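Long-range contact in phage terminase large subunit (PDB 4ZNJ), which probably acts as the ATP-driven motor and endonuclease that packages viral DNA into empty capsids and cuts the genome, its ATPase domain being the part present here: residues W69-T74 against D141-A146. The protein carries 1 engineered substitution. Sequence-based numbering, arbitrary orientation.
Sequences WIIAPT and DNLAGA. Engineered in segment 141-146: A144 (natural residue Arg).
The indole of W69 reaches from its strand to the loop 141-146 with the outer edge of its six-membered ring leading. CG lies anti to the carbonyl carbon (chi1 -74°), and the bond from CA to CB already points at the loop; chi2 of 4° sets the turn of the ring. At that edge, in the plane of the ring, sits the backbone carbonyl of A144, and W69 CH2 is 3.4 Å from A144 O. Two aliphatic groups meet the ring carbons on either side of CH2, both obliquely: L143 CD2 lies 3.6 Å from W69 CZ3, and the methyl CB of A146 lies 4.1 Å from W69 CZ2. The A144 side chain, an engineered replacement of arginine, points away from the strand. Strand 67-72 runs between strands 126-136 and 150-153, parallel to both, in the central sheet of a P-loop NTPase domain; the loop follows strand 126-136 and passes over one face of that sheet. I71 turns its side chain to the same face. Its CG1 is anti to the backbone N (chi1 172°) and the chain continues extended, carrying I71 CD1 out to the fork of L143, 4.1 Å from L143 CD1, the two side chains crossing at about a right angle. L143 thus lends one methyl to both W69 and I71 and the other to I71. With no hydrogen bond between the segments, K135 of strand 126-136 bridges them, making a cation-pi contact with W69 and donating from NZ to N142 O. The side chain of I71 lies about 7 Å from that of D154, which binds magnesium in another structure of this protein.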
loop_
_atom_site.group_PDB
_atom_site.type_symbol
_atom_site.label_atom_id
_atom_site.label_comp_id
_atom_site.label_asym_id
_atom_site.label_seq_id
_atom_site.Cartn_x
_atom_site.Cartn_y
_atom_site.Cartn_z
ATOM N N TRP A 69 -7.447 1.342 5.981
ATOM C CA TRP A 69 -8.158 0.716 4.875
ATOM C C TRP A 69 -7.188 0.342 3.769
ATOM O O TRP A 69 -6.158 1.004 3.589
ATOM C CB TRP A 69 -9.211 1.652 4.293
ATOM C CG TRP A 69 -10.429 1.836 5.114
ATOM C CD1 TRP A 69 -10.678 1.330 6.353
ATOM C CD2 TRP A 69 -11.589 2.578 4.740
ATOM N NE1 TRP A 69 -11.925 1.716 6.780
ATOM C CE2 TRP A 69 -12.506 2.484 5.805
ATOM C CE3 TRP A 69 -11.941 3.316 3.609
ATOM C CZ2 TRP A 69 -13.750 3.103 5.773
ATOM C CZ3 TRP A 69 -13.171 3.922 3.574
ATOM C CH2 TRP A 69 -14.064 3.816 4.649
ATOM N N ILE A 70 -7.524 -0.715 3.033
ATOM C CA ILE A 70 -6.964 -0.917 1.708
ATOM C C ILE A 70 -8.110 -0.890 0.721
ATOM O O ILE A 70 -9.084 -1.624 0.857
ATOM C CB ILE A 70 -6.147 -2.241 1.580
ATOM C CG1 ILE A 70 -5.492 -2.339 0.195
ATOM C CG2 ILE A 70 -6.976 -3.470 1.862
ATOM C CD1 ILE A 70 -6.374 -2.981 -0.910
ATOM N N ILE A 71 -7.993 -0.028 -0.278
ATOM C CA ILE A 71 -9.040 0.106 -1.271
ATOM C C ILE A 71 -8.460 -0.139 -2.653
ATOM O O ILE A 71 -7.317 0.222 -2.938
ATOM C CB ILE A 71 -9.729 1.487 -1.192
ATOM C CG1 ILE A 71 -10.690 1.664 -2.364
ATOM C CG2 ILE A 71 -8.712 2.596 -1.168
ATOM C CD1 ILE A 71 -11.658 2.794 -2.190
ATOM N N ALA A 72 -9.251 -0.805 -3.486
ATOM C CA ALA A 72 -8.891 -1.090 -4.864
ATOM C C ALA A 72 -10.119 -0.861 -5.747
ATOM O O ALA A 72 -11.209 -0.621 -5.236
ATOM C CB ALA A 72 -8.376 -2.510 -4.992
ATOM N N PRO A 73 -9.947 -0.903 -7.076
ATOM C CA PRO A 73 -11.097 -0.702 -7.959
ATOM C C PRO A 73 -12.229 -1.695 -7.708
ATOM O O PRO A 73 -13.394 -1.331 -7.845
ATOM C CB PRO A 73 -10.491 -0.888 -9.349
ATOM C CG PRO A 73 -9.099 -0.434 -9.193
ATOM C CD PRO A 73 -8.683 -0.901 -7.833
ATOM N N THR A 74 -11.882 -2.919 -7.323
ATOM C CA THR A 74 -12.867 -3.963 -7.069
ATOM C C THR A 74 -12.583 -4.712 -5.777
ATOM O O THR A 74 -11.451 -4.727 -5.293
ATOM C CB THR A 74 -12.894 -4.970 -8.207
ATOM O OG1 THR A 74 -11.648 -5.677 -8.255
ATOM C CG2 THR A 74 -13.111 -4.257 -9.518
ATOM N N ASP A 141 -20.922 3.327 -1.867
ATOM C CA ASP A 141 -21.846 3.367 -0.748
ATOM C C ASP A 141 -21.222 2.805 0.521
ATOM O O ASP A 141 -21.486 3.293 1.617
ATOM C CB ASP A 141 -23.117 2.599 -1.098
ATOM C CG ASP A 141 -23.798 3.141 -2.344
ATOM O OD1 ASP A 141 -23.341 4.179 -2.868
ATOM O OD2 ASP A 141 -24.795 2.537 -2.796
ATOM N N ASN A 142 -20.381 1.788 0.372
ATOM C CA ASN A 142 -19.724 1.185 1.524
ATOM C C ASN A 142 -18.531 1.996 2.018
ATOM O O ASN A 142 -17.805 1.555 2.908
ATOM C CB ASN A 142 -19.278 -0.238 1.189
ATOM C CG ASN A 142 -20.159 -1.287 1.832
ATOM O OD1 ASN A 142 -20.633 -1.114 2.954
ATOM N ND2 ASN A 142 -20.384 -2.385 1.124
ATOM N N LEU A 143 -18.336 3.183 1.452
ATOM C CA LEU A 143 -17.269 4.070 1.902
ATOM C C LEU A 143 -17.792 5.160 2.826
ATOM O O LEU A 143 -17.493 6.338 2.646
ATOM C CB LEU A 143 -16.556 4.700 0.710
ATOM C CG LEU A 143 -15.851 3.708 -0.212
ATOM C CD1 LEU A 143 -15.301 4.425 -1.416
ATOM C CD2 LEU A 143 -14.736 2.981 0.520
ATOM N N ALA A 144 -18.579 4.760 3.817
ATOM C CA ALA A 144 -18.930 5.657 4.908
ATOM C C ALA A 144 -17.682 5.871 5.749
ATOM O O ALA A 144 -16.986 4.916 6.095
ATOM C CB ALA A 144 -20.057 5.087 5.743
ATOM N N GLY A 145 -17.401 7.125 6.077
ATOM C CA GLY A 145 -16.122 7.488 6.659
ATOM C C GLY A 145 -15.749 6.801 7.963
ATOM O O GLY A 145 -16.608 6.325 8.713
ATOM N N ALA A 146 -14.444 6.749 8.213
ATOM C CA ALA A 146 -13.894 6.332 9.499
ATOM C C ALA A 146 -12.642 7.154 9.755
ATOM O O ALA A 146 -12.028 7.641 8.814
ATOM C CB ALA A 146 -13.573 4.847 9.504
#